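Side-chain contacts in centrosome-associated zinc finger protein CP190 (Drosophila melanogaster, PDB 6ER1), which helps organise chromatin domains and boundaries when recruited by insulator DNA-binding proteins, and forms homodimers through the N-terminal BTB domain described here: residues Q23-F28 with F92-T97; D36-L39 with S45-K48; V49-L54 with V63-C68; P78-A83 with A112-M117; K103-L108 with K122-H127. All coordinates share one frame; numbering follows the deposited sequence.

Contact 1: residues Q23-F28 with F92-T97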
# COMPACT_ATOMS: atom_id res chain seq x y z
N GLN A 23 -5.80 8.23 -0.47
CA GLN A 23 -5.41 9.49 -1.10
C GLN A 23 -3.90 9.54 -1.28
O GLN A 23 -3.37 9.97 -2.32
CB GLN A 23 -5.91 10.68 -0.28
CG GLN A 23 -5.79 12.04 -0.97
CD GLN A 23 -4.47 12.79 -0.74
OE1 GLN A 23 -3.97 13.46 -1.66
NE2 GLN A 23 -3.91 12.75 0.48
N LYS A 24 -3.18 9.10 -0.23
CA LYS A 24 -1.71 9.09 -0.30
C LYS A 24 -1.18 8.11 -1.32
O LYS A 24 -0.27 8.42 -2.11
CB LYS A 24 -1.11 8.79 1.09
CG LYS A 24 -1.45 9.80 2.17
CD LYS A 24 -0.82 11.15 1.93
CE LYS A 24 -1.19 12.17 2.98
NZ LYS A 24 -0.58 13.49 2.64
N LEU A 25 -1.77 6.92 -1.34
CA LEU A 25 -1.38 5.88 -2.26
C LEU A 25 -1.63 6.30 -3.74
O LEU A 25 -0.79 6.06 -4.61
CB LEU A 25 -2.20 4.63 -2.00
CG LEU A 25 -1.95 3.40 -2.85
CD1 LEU A 25 -0.56 2.83 -2.62
CD2 LEU A 25 -3.07 2.36 -2.67
N GLN A 26 -2.76 6.91 -3.99
CA GLN A 26 -3.10 7.39 -5.35
C GLN A 26 -2.09 8.42 -5.81
O GLN A 26 -1.63 8.38 -6.96
CB GLN A 26 -4.51 7.93 -5.31
CG GLN A 26 -5.52 6.81 -5.28
CD GLN A 26 -6.88 7.25 -4.82
OE1 GLN A 26 -7.18 8.45 -4.77
NE2 GLN A 26 -7.73 6.29 -4.52
N ASN A 27 -1.70 9.34 -4.92
CA ASN A 27 -0.65 10.28 -5.24
C ASN A 27 0.66 9.61 -5.59
O ASN A 27 1.34 9.98 -6.53
CB ASN A 27 -0.49 11.29 -4.13
CG ASN A 27 0.58 12.32 -4.42
OD1 ASN A 27 0.46 13.07 -5.41
ND2 ASN A 27 1.63 12.35 -3.60
N PHE A 28 1.04 8.61 -4.81
CA PHE A 28 2.25 7.87 -5.13
C PHE A 28 2.20 7.20 -6.53
O PHE A 28 3.20 7.16 -7.26
CB PHE A 28 2.54 6.81 -4.08
CG PHE A 28 2.88 7.34 -2.70
CD1 PHE A 28 3.48 8.60 -2.50
CD2 PHE A 28 2.55 6.57 -1.61
CE1 PHE A 28 3.77 9.04 -1.23
CE2 PHE A 28 2.87 6.99 -0.33
CZ PHE A 28 3.45 8.22 -0.14
N PHE A 92 -8.92 0.70 -11.08
CA PHE A 92 -9.89 0.13 -10.14
C PHE A 92 -9.17 -0.35 -8.87
O PHE A 92 -9.64 -0.05 -7.75
CB PHE A 92 -10.68 -1.01 -10.77
CG PHE A 92 -11.50 -1.79 -9.80
CD1 PHE A 92 -12.64 -1.32 -9.23
CD2 PHE A 92 -11.00 -2.99 -9.38
CE1 PHE A 92 -13.32 -2.05 -8.28
CE2 PHE A 92 -11.68 -3.75 -8.43
CZ PHE A 92 -12.85 -3.28 -7.90
N MET A 93 -8.05 -1.03 -9.04
CA MET A 93 -7.35 -1.54 -7.81
C MET A 93 -6.93 -0.42 -6.90
O MET A 93 -6.95 -0.58 -5.64
CB MET A 93 -6.15 -2.37 -8.19
CG MET A 93 -6.49 -3.62 -8.89
SD MET A 93 -4.98 -4.30 -9.63
CE MET A 93 -5.42 -5.88 -9.81
N TYR A 94 -6.58 0.75 -7.42
CA TYR A 94 -6.17 1.91 -6.62
C TYR A 94 -7.32 2.72 -6.04
O TYR A 94 -7.14 3.44 -5.04
CB TYR A 94 -5.27 2.85 -7.41
CG TYR A 94 -3.83 2.38 -7.52
CD1 TYR A 94 -3.42 1.50 -8.49
CD2 TYR A 94 -2.88 2.79 -6.57
CE1 TYR A 94 -2.12 1.04 -8.55
CE2 TYR A 94 -1.58 2.34 -6.64
CZ TYR A 94 -1.19 1.46 -7.62
OH TYR A 94 0.11 1.04 -7.72
N THR A 95 -8.50 2.58 -6.60
CA THR A 95 -9.59 3.51 -6.28
C THR A 95 -10.92 2.93 -5.86
O THR A 95 -11.68 3.63 -5.16
CB THR A 95 -9.91 4.45 -7.48
OG1 THR A 95 -10.44 3.70 -8.56
CG2 THR A 95 -8.70 5.23 -7.95
N GLY A 96 -11.23 1.71 -6.28
CA GLY A 96 -12.54 1.13 -6.17
C GLY A 96 -13.55 1.48 -7.23
O GLY A 96 -14.67 0.97 -7.18
N THR A 97 -13.16 2.33 -8.20
CA THR A 97 -13.99 2.74 -9.31
C THR A 97 -13.43 2.10 -10.59
O THR A 97 -12.22 2.15 -10.84
CB THR A 97 -13.98 4.26 -9.44
OG1 THR A 97 -14.58 4.86 -8.30
CG2 THR A 97 -14.75 4.69 -10.66
O HOH W 1 -10.58 5.96 -3.84
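Tyr94 meets helix 17-31 through both its ring and its backbone. The ring lies against Leu25, with CD2 of Tyr94 3.9 Å from CG of Leu25, and the two side chains cross at about a right angle. Leu25 brings its branch here with CG anti to the backbone N (chi1 -179°). The hydroxyl of Tyr94 is hydrogen-bonded to His50 ND1, and Phe29 stacks on the ring. The carbonyl O of Tyr94, in the last turn of helix 83-95, accepts from NE2 of Gln26 at 3.0 Å. The bond is nearly straight at the hydrogen (167°). The donor stands above the carbonyl plane, while the oxygen lies close to the amide plane of Gln26. Thr95 follows, its CG2 3.7 Å from NE2 of Gln26. A water takes a second bond from this NE2 and donates to Thr95 O. With an alanine in place of Gln26, Tyr94 O and the water are likely to lose this donor. Thr95 OG1 accepts from Thr97 N at 3.1 Å, an ST turn, and is also hydrogen-bonded to Asn91 O. The chain leaves the helix through Gly96. Thr97 then joins an antiparallel ladder with a strand of the second subunit, the exchanged-strand pairing known from BTB dimers.

Contact 2: residues D36-L39 with S45-K48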
# COMPACT_ATOMS: atom_id res chain seq x y z
N ASP A 36 7.33 -0.71 -7.74
CA ASP A 36 8.26 -1.83 -7.70
C ASP A 36 7.97 -2.89 -8.72
O ASP A 36 8.60 -3.95 -8.71
CB ASP A 36 8.31 -2.44 -6.29
CG ASP A 36 6.96 -2.86 -5.80
OD1 ASP A 36 5.98 -2.88 -6.56
OD2 ASP A 36 6.86 -3.18 -4.61
N LEU A 37 7.10 -2.55 -9.67
CA LEU A 37 6.74 -3.45 -10.76
C LEU A 37 6.42 -2.61 -11.99
O LEU A 37 5.58 -1.69 -11.92
CB LEU A 37 5.55 -4.30 -10.37
CG LEU A 37 4.98 -5.25 -11.43
CD1 LEU A 37 6.01 -6.19 -12.02
CD2 LEU A 37 3.82 -6.04 -10.84
N THR A 38 7.09 -2.89 -13.12
CA THR A 38 6.89 -2.18 -14.35
C THR A 38 6.27 -3.15 -15.34
O THR A 38 6.86 -4.21 -15.63
CB THR A 38 8.21 -1.61 -14.90
OG1 THR A 38 8.77 -0.71 -13.93
CG2 THR A 38 8.02 -0.87 -16.22
N LEU A 39 5.07 -2.80 -15.82
CA LEU A 39 4.35 -3.60 -16.81
C LEU A 39 4.63 -3.05 -18.19
O LEU A 39 4.52 -1.84 -18.40
CB LEU A 39 2.85 -3.54 -16.57
CG LEU A 39 2.41 -3.77 -15.13
CD1 LEU A 39 0.93 -3.62 -15.00
CD2 LEU A 39 2.85 -5.13 -14.62
N SER A 45 5.10 0.64 -24.46
CA SER A 45 4.70 1.56 -23.40
C SER A 45 4.69 0.80 -22.06
O SER A 45 4.66 -0.43 -22.02
CB SER A 45 3.35 2.21 -23.66
OG SER A 45 2.30 1.28 -23.64
N GLN A 46 4.80 1.55 -20.98
CA GLN A 46 4.93 0.98 -19.66
C GLN A 46 3.98 1.61 -18.68
O GLN A 46 3.66 2.80 -18.76
CB GLN A 46 6.36 1.15 -19.17
CG GLN A 46 7.39 0.39 -19.98
CD GLN A 46 8.79 0.53 -19.47
OE1 GLN A 46 9.15 1.52 -18.81
NE2 GLN A 46 9.62 -0.45 -19.78
N LEU A 47 3.59 0.81 -17.69
CA LEU A 47 2.77 1.26 -16.57
C LEU A 47 3.47 0.79 -15.29
O LEU A 47 3.66 -0.42 -15.09
CB LEU A 47 1.38 0.66 -16.65
CG LEU A 47 0.38 1.02 -15.56
CD1 LEU A 47 0.17 2.52 -15.46
CD2 LEU A 47 -0.94 0.29 -15.72
N LYS A 48 3.84 1.73 -14.43
CA LYS A 48 4.52 1.41 -13.16
C LYS A 48 3.54 1.36 -12.02
O LYS A 48 2.73 2.27 -11.86
CB LYS A 48 5.61 2.43 -12.87
CG LYS A 48 6.70 2.35 -13.92
CD LYS A 48 7.86 3.29 -13.74
CE LYS A 48 8.90 2.98 -14.84
NZ LYS A 48 10.13 3.82 -14.76
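Strands 37-39 and 46-48 run antiparallel as the two arms of a hairpin, with their axes 4.6 Å apart at closest approach and their directions 155° apart. Leu39 and Leu47 form a hydrogen-bonded pair. Leu39 N gives to Leu47 O at 2.9 Å, and Leu47 N returns a bond to Leu39 O. Thr38 and Lys48 are the neighbouring non-hydrogen-bonded pair. On their face of the sheet the two side chains lie side by side and point the same way. Thr38 OG1 is 3.7 Å from CG of Lys48, so the extended lysine chain runs along the threonine hydroxyl. With OG1 beside the backbone N (chi1 -60°), the other branch, CG2, is anti to it and leans toward Gln46. It touches CD of the amide at 3.6 Å. The amide NE2 of Gln46 itself bonds to Gln40. On the other face Leu39 and Leu47 meet loosely, CD1 of Leu39 to CD2 of Leu47 at 4.4 Å. Beyond the pair, Asp36 and Leu37 both face Val49, a classic beta bulge. The chemistry is therefore split: backbone bonds set the pairing, Leu39 packs inward on Phe61 of helix 60-67 while Leu47 is partly exposed, and mixed polar side chains cover the outer face by van der Waals contact.

Contact 3: residues V49-L54 with V63-C68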
# COMPACT_ATOMS: atom_id res chain seq x y z
N VAL A 49 3.62 0.30 -11.21
CA VAL A 49 2.61 0.03 -10.21
C VAL A 49 3.32 -0.44 -8.92
O VAL A 49 4.53 -0.65 -8.87
CB VAL A 49 1.61 -1.04 -10.72
CG1 VAL A 49 0.89 -0.58 -11.96
CG2 VAL A 49 2.31 -2.37 -10.99
N HIS A 50 2.51 -0.65 -7.90
CA HIS A 50 2.91 -1.24 -6.60
C HIS A 50 2.41 -2.65 -6.51
O HIS A 50 1.19 -2.87 -6.52
CB HIS A 50 2.36 -0.44 -5.44
CG HIS A 50 2.73 1.01 -5.46
ND1 HIS A 50 1.91 1.97 -6.02
CD2 HIS A 50 3.85 1.66 -5.04
CE1 HIS A 50 2.48 3.15 -5.91
NE2 HIS A 50 3.66 3.00 -5.33
N ARG A 51 3.31 -3.61 -6.39
CA ARG A 51 2.96 -5.03 -6.30
C ARG A 51 1.90 -5.29 -5.24
O ARG A 51 0.96 -6.06 -5.51
CB ARG A 51 4.20 -5.84 -6.04
CG ARG A 51 4.06 -7.31 -6.32
CD ARG A 51 5.39 -8.04 -6.08
NE ARG A 51 6.29 -7.85 -7.22
CZ ARG A 51 7.36 -7.07 -7.27
NH1 ARG A 51 7.74 -6.35 -6.21
NH2 ARG A 51 8.08 -6.99 -8.39
N LEU A 52 2.04 -4.66 -4.06
CA LEU A 52 1.12 -4.93 -2.97
C LEU A 52 -0.28 -4.46 -3.29
O LEU A 52 -1.25 -5.08 -2.80
CB LEU A 52 1.65 -4.35 -1.69
CG LEU A 52 1.53 -2.90 -1.28
CD1 LEU A 52 0.09 -2.56 -0.92
CD2 LEU A 52 2.41 -2.58 -0.09
N VAL A 53 -0.42 -3.38 -4.10
CA VAL A 53 -1.77 -2.94 -4.43
C VAL A 53 -2.45 -3.97 -5.34
O VAL A 53 -3.63 -4.32 -5.17
CB VAL A 53 -1.72 -1.56 -5.12
CG1 VAL A 53 -3.10 -1.15 -5.57
CG2 VAL A 53 -1.18 -0.52 -4.13
N LEU A 54 -1.70 -4.44 -6.32
CA LEU A 54 -2.23 -5.45 -7.26
C LEU A 54 -2.62 -6.73 -6.49
O LEU A 54 -3.71 -7.33 -6.66
CB LEU A 54 -1.21 -5.74 -8.35
CG LEU A 54 -1.26 -4.75 -9.57
CD1 LEU A 54 -1.34 -3.30 -9.24
CD2 LEU A 54 -0.07 -4.97 -10.47
N VAL A 63 1.38 -14.63 -10.71
CA VAL A 63 1.63 -15.70 -11.69
C VAL A 63 2.34 -15.19 -12.93
O VAL A 63 3.21 -15.88 -13.44
CB VAL A 63 0.36 -16.56 -11.96
CG1 VAL A 63 0.21 -17.01 -13.40
CG2 VAL A 63 0.43 -17.80 -11.07
N LEU A 64 1.98 -13.97 -13.37
CA LEU A 64 2.72 -13.36 -14.51
C LEU A 64 4.21 -13.19 -14.18
O LEU A 64 5.06 -13.49 -14.99
CB LEU A 64 2.09 -12.02 -14.89
CG LEU A 64 0.67 -12.01 -15.42
CD1 LEU A 64 0.31 -10.61 -15.91
CD2 LEU A 64 0.45 -13.07 -16.48
N GLU A 65 4.53 -12.76 -12.95
CA GLU A 65 5.91 -12.61 -12.58
C GLU A 65 6.66 -13.94 -12.52
O GLU A 65 7.86 -13.95 -12.73
CB GLU A 65 6.00 -11.91 -11.23
CG GLU A 65 5.75 -10.44 -11.33
CD GLU A 65 6.25 -9.72 -10.10
OE1 GLU A 65 7.39 -9.20 -10.16
OE2 GLU A 65 5.50 -9.70 -9.11
N GLN A 66 5.95 -15.03 -12.21
CA GLN A 66 6.53 -16.37 -12.24
C GLN A 66 6.70 -16.96 -13.66
O GLN A 66 7.49 -17.86 -13.84
CB GLN A 66 5.67 -17.35 -11.41
CG GLN A 66 5.56 -17.06 -9.93
CD GLN A 66 6.88 -17.20 -9.24
OE1 GLN A 66 7.48 -18.27 -9.28
NE2 GLN A 66 7.38 -16.12 -8.67
N THR A 67 5.97 -16.46 -14.66
CA THR A 67 5.84 -17.16 -15.95
C THR A 67 6.11 -16.35 -17.20
O THR A 67 6.12 -16.92 -18.33
CB THR A 67 4.42 -17.73 -16.11
OG1 THR A 67 3.47 -16.66 -16.13
CG2 THR A 67 4.12 -18.77 -15.04
N CYS A 68 6.29 -15.06 -17.05
CA CYS A 68 6.49 -14.19 -18.21
C CYS A 68 7.89 -13.61 -18.24
O CYS A 68 8.57 -13.53 -17.22
CB CYS A 68 5.44 -13.09 -18.25
SG CYS A 68 3.77 -13.71 -18.59
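Arg51 and Glu65 join helices 51-57 and 60-67 through a two-bond salt bridge. The guanidinium presents its NE side to the carboxylate. NE of Arg51 gives to OE2 of Glu65 at 2.8 Å, and NH2 of Arg51 gives to OE1 of Glu65 at 2.9 Å. Each oxygen takes one nitrogen on its syn side. The two flat groups are nearly coplanar, 11° apart, so this side-on grip resists rotation of either group. The Arg51 chain runs straight out as far as CD, then bends at chi3 (-79°) to turn NE and NH2 toward the acid. Glu65 comes to meet it with an extended chain. Without the guanidinium, as in an alanine here, the Glu65 carboxylate would probably lack its charged mate and be free to turn.

Further out, the backbone N of Arg51 bonds to Asp36 OD1, which ties the start of helix 51-57 to the hairpin. The side chain of Glu65 also lies against Leu37 and Leu75. Tyr34 of the second subunit packs on Arg51. The bridge lies at the surface of the BTB domain. It spans two helices that follow one another in the chain, with strands 37-40 and 74-76 beside Glu65 and the dimer partner beside Arg51.

Contact 4: residues P78-A83 with A112-M117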
# COMPACT_ATOMS: atom_id res chain seq x y z
N PRO A 78 1.30 -10.54 -21.32
CA PRO A 78 0.80 -11.42 -22.36
C PRO A 78 -0.08 -10.73 -23.41
O PRO A 78 -0.64 -9.65 -23.17
CB PRO A 78 0.01 -12.48 -21.60
CG PRO A 78 0.09 -12.15 -20.18
CD PRO A 78 0.82 -10.89 -19.98
N ASN A 79 -0.20 -11.36 -24.57
CA ASN A 79 -0.97 -10.78 -25.68
C ASN A 79 -2.42 -10.50 -25.34
O ASN A 79 -2.98 -9.50 -25.81
CB ASN A 79 -0.90 -11.69 -26.89
CG ASN A 79 0.48 -11.75 -27.48
OD1 ASN A 79 1.29 -10.84 -27.31
ND2 ASN A 79 0.75 -12.82 -28.20
N GLU A 80 -3.00 -11.32 -24.46
CA GLU A 80 -4.41 -11.14 -24.08
C GLU A 80 -4.61 -10.14 -22.96
O GLU A 80 -5.76 -9.95 -22.54
CB GLU A 80 -5.08 -12.47 -23.66
CG GLU A 80 -4.69 -13.08 -22.29
CD GLU A 80 -3.48 -13.98 -22.38
OE1 GLU A 80 -2.65 -13.80 -23.33
OE2 GLU A 80 -3.37 -14.85 -21.50
N PHE A 81 -3.54 -9.50 -22.47
CA PHE A 81 -3.61 -8.68 -21.27
C PHE A 81 -2.85 -7.39 -21.52
O PHE A 81 -1.76 -7.14 -21.01
CB PHE A 81 -3.03 -9.49 -20.09
CG PHE A 81 -3.35 -8.96 -18.73
CD1 PHE A 81 -4.65 -8.92 -18.27
CD2 PHE A 81 -2.33 -8.61 -17.85
CE1 PHE A 81 -4.95 -8.52 -16.97
CE2 PHE A 81 -2.63 -8.22 -16.55
CZ PHE A 81 -3.94 -8.15 -16.12
N GLN A 82 -3.42 -6.57 -22.42
CA GLN A 82 -2.81 -5.31 -22.85
C GLN A 82 -3.51 -4.12 -22.24
O GLN A 82 -4.40 -4.25 -21.36
CB GLN A 82 -2.79 -5.26 -24.40
CG GLN A 82 -1.93 -6.37 -24.94
CD GLN A 82 -0.43 -6.11 -24.71
OE1 GLN A 82 0.09 -5.04 -25.09
NE2 GLN A 82 0.28 -7.09 -24.17
N ALA A 83 -3.10 -2.92 -22.61
CA ALA A 83 -3.51 -1.71 -21.86
C ALA A 83 -5.02 -1.50 -21.85
O ALA A 83 -5.55 -0.93 -20.93
CB ALA A 83 -2.79 -0.46 -22.37
N ALA A 112 -11.45 -10.42 -15.96
CA ALA A 112 -11.58 -10.61 -14.46
C ALA A 112 -11.76 -12.05 -14.26
O ALA A 112 -11.22 -12.54 -13.17
CB ALA A 112 -12.77 -9.83 -13.99
N LYS A 113 -12.43 -12.83 -15.03
CA LYS A 113 -12.56 -14.28 -14.85
C LYS A 113 -11.26 -14.97 -15.05
O LYS A 113 -10.87 -15.90 -14.20
CB LYS A 113 -13.66 -14.91 -15.75
CG LYS A 113 -15.08 -14.53 -15.39
CD LYS A 113 -16.04 -15.14 -16.40
CE LYS A 113 -17.52 -15.13 -16.01
NZ LYS A 113 -18.19 -16.39 -15.64
N GLU A 114 -10.42 -14.63 -15.97
CA GLU A 114 -9.12 -15.23 -16.17
C GLU A 114 -8.21 -14.95 -14.96
O GLU A 114 -7.38 -15.84 -14.64
CB GLU A 114 -8.49 -14.62 -17.48
CG GLU A 114 -7.04 -15.00 -17.74
CD GLU A 114 -6.46 -14.70 -19.10
OE1 GLU A 114 -7.27 -14.59 -20.03
OE2 GLU A 114 -5.18 -14.65 -19.24
N MET A 115 -8.34 -13.81 -14.35
CA MET A 115 -7.52 -13.38 -13.22
C MET A 115 -8.07 -13.96 -11.91
O MET A 115 -7.35 -13.90 -10.90
CB MET A 115 -7.54 -11.88 -13.04
CG MET A 115 -6.96 -11.10 -14.21
SD MET A 115 -7.22 -9.31 -14.02
CE MET A 115 -6.01 -9.00 -12.79
N ASN A 116 -9.27 -14.45 -11.93
CA ASN A 116 -10.10 -14.78 -10.75
C ASN A 116 -10.13 -13.61 -9.85
O ASN A 116 -9.99 -13.73 -8.58
CB ASN A 116 -9.68 -16.06 -10.01
CG ASN A 116 -10.82 -16.55 -9.17
OD1 ASN A 116 -11.97 -16.59 -9.59
ND2 ASN A 116 -10.48 -16.90 -7.87
N MET A 117 -10.31 -12.40 -10.30
CA MET A 117 -10.37 -11.21 -9.53
C MET A 117 -11.76 -11.03 -9.00
O MET A 117 -12.60 -10.26 -9.49
CB MET A 117 -9.90 -9.99 -10.34
CG MET A 117 -9.77 -8.73 -9.56
SD MET A 117 -8.99 -7.46 -10.60
CE MET A 117 -9.24 -6.02 -9.62
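Met115 approaches the Phe81 ring obliquely. SD of Met115 is 3.8 Å from CE1 of Phe81, and CE of Met115 is 4.0 Å from CZ of Phe81. The sulfur of Met115 lies 5.0 Å from the centroid of the Phe81 ring, 72° off the ring normal, a Met-aromatic contact. The two side chains cross at about a right angle. Met115 bends at chi3 (75°), which carries its methyl round to CZ. Tyr60 meets the same phenylalanine ring edge-to-face, and Phe61 packs against it with planes well inclined.

The other flat groups are two carboxylates, turned 45° from each other. OE2 of Glu80 comes to 2.9 Å from OE2 of Glu114. Both are formally acceptors, so the proximity would be costly for two charged acids. The closeness suggests that one of the two may be protonated, though the coordinates do not settle it. Glu114 OE2 also bonds to the Tyr60 hydroxyl.

The loop is shaped by a type I turn from Pro78 to Phe81. Pro78 O takes Phe81 N and Gln82 NE2 from opposite faces of its plane. Helix 105-115 ends in a Schellman motif at Asn116. This is loop-on-helix packing within the BTB fold, with the loop before helix 83-95 laying an aromatic side chain against the last turn of helix 105-115.

Contact 5: residues K103-L108 with K122-H127. With PO4 (phosphate ion), chain B.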
# COMPACT_ATOMS: atom_id res chain seq x y z
N LYS A 103 -18.67 -0.96 -24.62
CA LYS A 103 -18.16 -1.90 -25.56
C LYS A 103 -17.07 -2.85 -25.02
O LYS A 103 -16.78 -3.87 -25.59
CB LYS A 103 -17.67 -1.15 -26.81
CG LYS A 103 -16.40 -0.38 -26.68
CD LYS A 103 -16.03 0.33 -27.99
CE LYS A 103 -14.52 0.57 -28.10
NZ LYS A 103 -14.10 1.62 -29.08
N MET A 104 -16.45 -2.41 -23.92
CA MET A 104 -15.43 -3.23 -23.25
C MET A 104 -15.99 -4.11 -22.14
O MET A 104 -15.14 -4.84 -21.50
CB MET A 104 -14.35 -2.30 -22.65
CG MET A 104 -13.46 -1.64 -23.68
SD MET A 104 -12.36 -2.77 -24.52
CE MET A 104 -11.43 -3.44 -23.16
N TYR A 105 -17.26 -4.08 -21.84
CA TYR A 105 -17.81 -4.83 -20.66
C TYR A 105 -17.43 -6.24 -20.81
O TYR A 105 -16.87 -6.84 -19.78
CB TYR A 105 -19.33 -4.67 -20.58
CG TYR A 105 -19.93 -5.51 -19.50
CD1 TYR A 105 -19.84 -5.08 -18.19
CD2 TYR A 105 -20.57 -6.68 -19.76
CE1 TYR A 105 -20.40 -5.83 -17.18
CE2 TYR A 105 -21.14 -7.45 -18.74
CZ TYR A 105 -21.05 -7.00 -17.44
OH TYR A 105 -21.64 -7.78 -16.46
N GLY A 106 -17.75 -6.97 -21.84
CA GLY A 106 -17.48 -8.37 -21.91
C GLY A 106 -16.06 -8.71 -21.89
O GLY A 106 -15.66 -9.72 -21.20
N LYS A 107 -15.17 -7.95 -22.45
CA LYS A 107 -13.79 -8.21 -22.45
C LYS A 107 -13.29 -8.04 -20.99
O LYS A 107 -12.41 -8.86 -20.57
CB LYS A 107 -13.03 -7.23 -23.37
CG LYS A 107 -11.65 -7.73 -23.74
CD LYS A 107 -10.92 -6.94 -24.81
CE LYS A 107 -9.54 -7.54 -25.02
NZ LYS A 107 -8.79 -6.91 -26.14
N LEU A 108 -13.71 -7.02 -20.32
CA LEU A 108 -13.29 -6.80 -18.91
C LEU A 108 -13.80 -7.95 -18.10
O LEU A 108 -13.00 -8.42 -17.18
CB LEU A 108 -13.78 -5.48 -18.41
CG LEU A 108 -13.01 -4.28 -18.98
CD1 LEU A 108 -13.82 -3.00 -18.73
CD2 LEU A 108 -11.63 -4.14 -18.33
N LYS A 122 -17.59 -9.45 -8.88
CA LYS A 122 -18.77 -9.07 -8.14
C LYS A 122 -19.28 -7.69 -8.59
O LYS A 122 -20.49 -7.48 -8.76
CB LYS A 122 -18.45 -9.11 -6.63
CG LYS A 122 -18.32 -10.53 -6.14
CD LYS A 122 -18.19 -10.58 -4.62
CE LYS A 122 -17.97 -12.00 -4.13
NZ LYS A 122 -17.43 -11.98 -2.74
N LEU A 123 -18.37 -6.76 -8.79
CA LEU A 123 -18.78 -5.43 -9.25
C LEU A 123 -19.44 -5.48 -10.66
O LEU A 123 -20.49 -4.88 -10.87
CB LEU A 123 -17.57 -4.51 -9.23
CG LEU A 123 -17.84 -3.08 -9.74
CD1 LEU A 123 -18.93 -2.39 -8.93
CD2 LEU A 123 -16.57 -2.28 -9.75
N LEU A 124 -18.82 -6.22 -11.57
CA LEU A 124 -19.30 -6.25 -12.98
C LEU A 124 -20.61 -6.97 -13.06
O LEU A 124 -21.41 -6.71 -13.96
CB LEU A 124 -18.26 -6.92 -13.82
CG LEU A 124 -17.04 -6.06 -14.15
CD1 LEU A 124 -15.99 -6.94 -14.78
CD2 LEU A 124 -17.37 -4.89 -15.06
N GLU A 125 -20.87 -7.85 -12.08
CA GLU A 125 -22.09 -8.65 -12.05
C GLU A 125 -23.15 -8.08 -11.10
O GLU A 125 -24.18 -8.71 -10.91
CB GLU A 125 -21.72 -10.08 -11.65
CG GLU A 125 -20.84 -10.79 -12.66
CD GLU A 125 -20.23 -12.11 -12.20
OE1 GLU A 125 -20.44 -12.55 -11.04
OE2 GLU A 125 -19.52 -12.71 -13.02
N ALA A 126 -22.94 -6.89 -10.54
CA ALA A 126 -23.84 -6.30 -9.53
C ALA A 126 -25.18 -5.92 -10.12
O ALA A 126 -25.28 -5.51 -11.27
CB ALA A 126 -23.21 -5.06 -8.88
N HIS A 127 -26.22 -6.02 -9.30
CA HIS A 127 -27.56 -5.66 -9.75
C HIS A 127 -28.38 -5.00 -8.66
O HIS A 127 -28.03 -5.05 -7.50
CB HIS A 127 -28.27 -6.90 -10.31
CG HIS A 127 -28.35 -8.04 -9.34
ND1 HIS A 127 -29.37 -8.16 -8.43
CD2 HIS A 127 -27.53 -9.10 -9.13
CE1 HIS A 127 -29.19 -9.25 -7.71
NE2 HIS A 127 -28.08 -9.83 -8.11
P PO4 B . -32.42 -7.58 -7.02
O1 PO4 B . -32.07 -8.95 -6.49
O2 PO4 B . -32.19 -6.73 -5.81
O3 PO4 B . -33.82 -7.52 -7.53
O4 PO4 B . -31.51 -7.17 -8.15
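Tyr105 and Leu124 slide past each other in opposite directions, so the phenol passes on to the Leu124 main chain while a leucine branch lies by the ring. CE1 of Tyr105 is 3.8 Å from CD2 of Leu124. OH of Tyr105 gives a hydrogen bond to Leu124 O at 2.7 Å. This oxygen lies at the ring edge, near the ring plane, while the hydroxyl stands above the carbonyl plane, 50° out of it. A chi1 of 174° swings the tyrosine ring away from its own backbone N and out from the first turn of its helix. Leu124 uses both branches: CD2 rests by the ring, and CD1 comes to 4.1 Å from Leu108 C. Leu98 of strand 97-101 and Leu109 also touch Leu124. The bond from Tyr105 thus holds a carbonyl at the very end of helix 118-124, where the chain leaves helical geometry at Glu125.

Farther along, His127 ND1 lies near O4 of a phosphate ion, probably from the crystallisation liquor. Their separation is too short to be relied on. The contact as a whole is the packing of two successive helices, 105-115 and 118-124, in the C-terminal part of the BTB/POZ domain.

How the contacts relate
All five contacts lie within one BTB domain, yet their chemistry varies with place. Contact 3 is a surface contact carried by a salt bridge between two side chains. Contacts 1, 2, 4 and 5 are partly buried and combine apolar packing with polar contacts. Only contact 2 is sheet pairing. Contacts 4 and 5 share helix 105-115, one at each end, while contacts 1 and 3 also touch through Leu25 with Val53 and Met93 with Leu54. Contact 2 continues into contact 3 along strand 46-49 and helix 51-57. Leu64 links contact 3 to contact 4, and Phe92 ties contact 1 to Met117 and Leu123. Contacts 1 and 3 both border the second subunit.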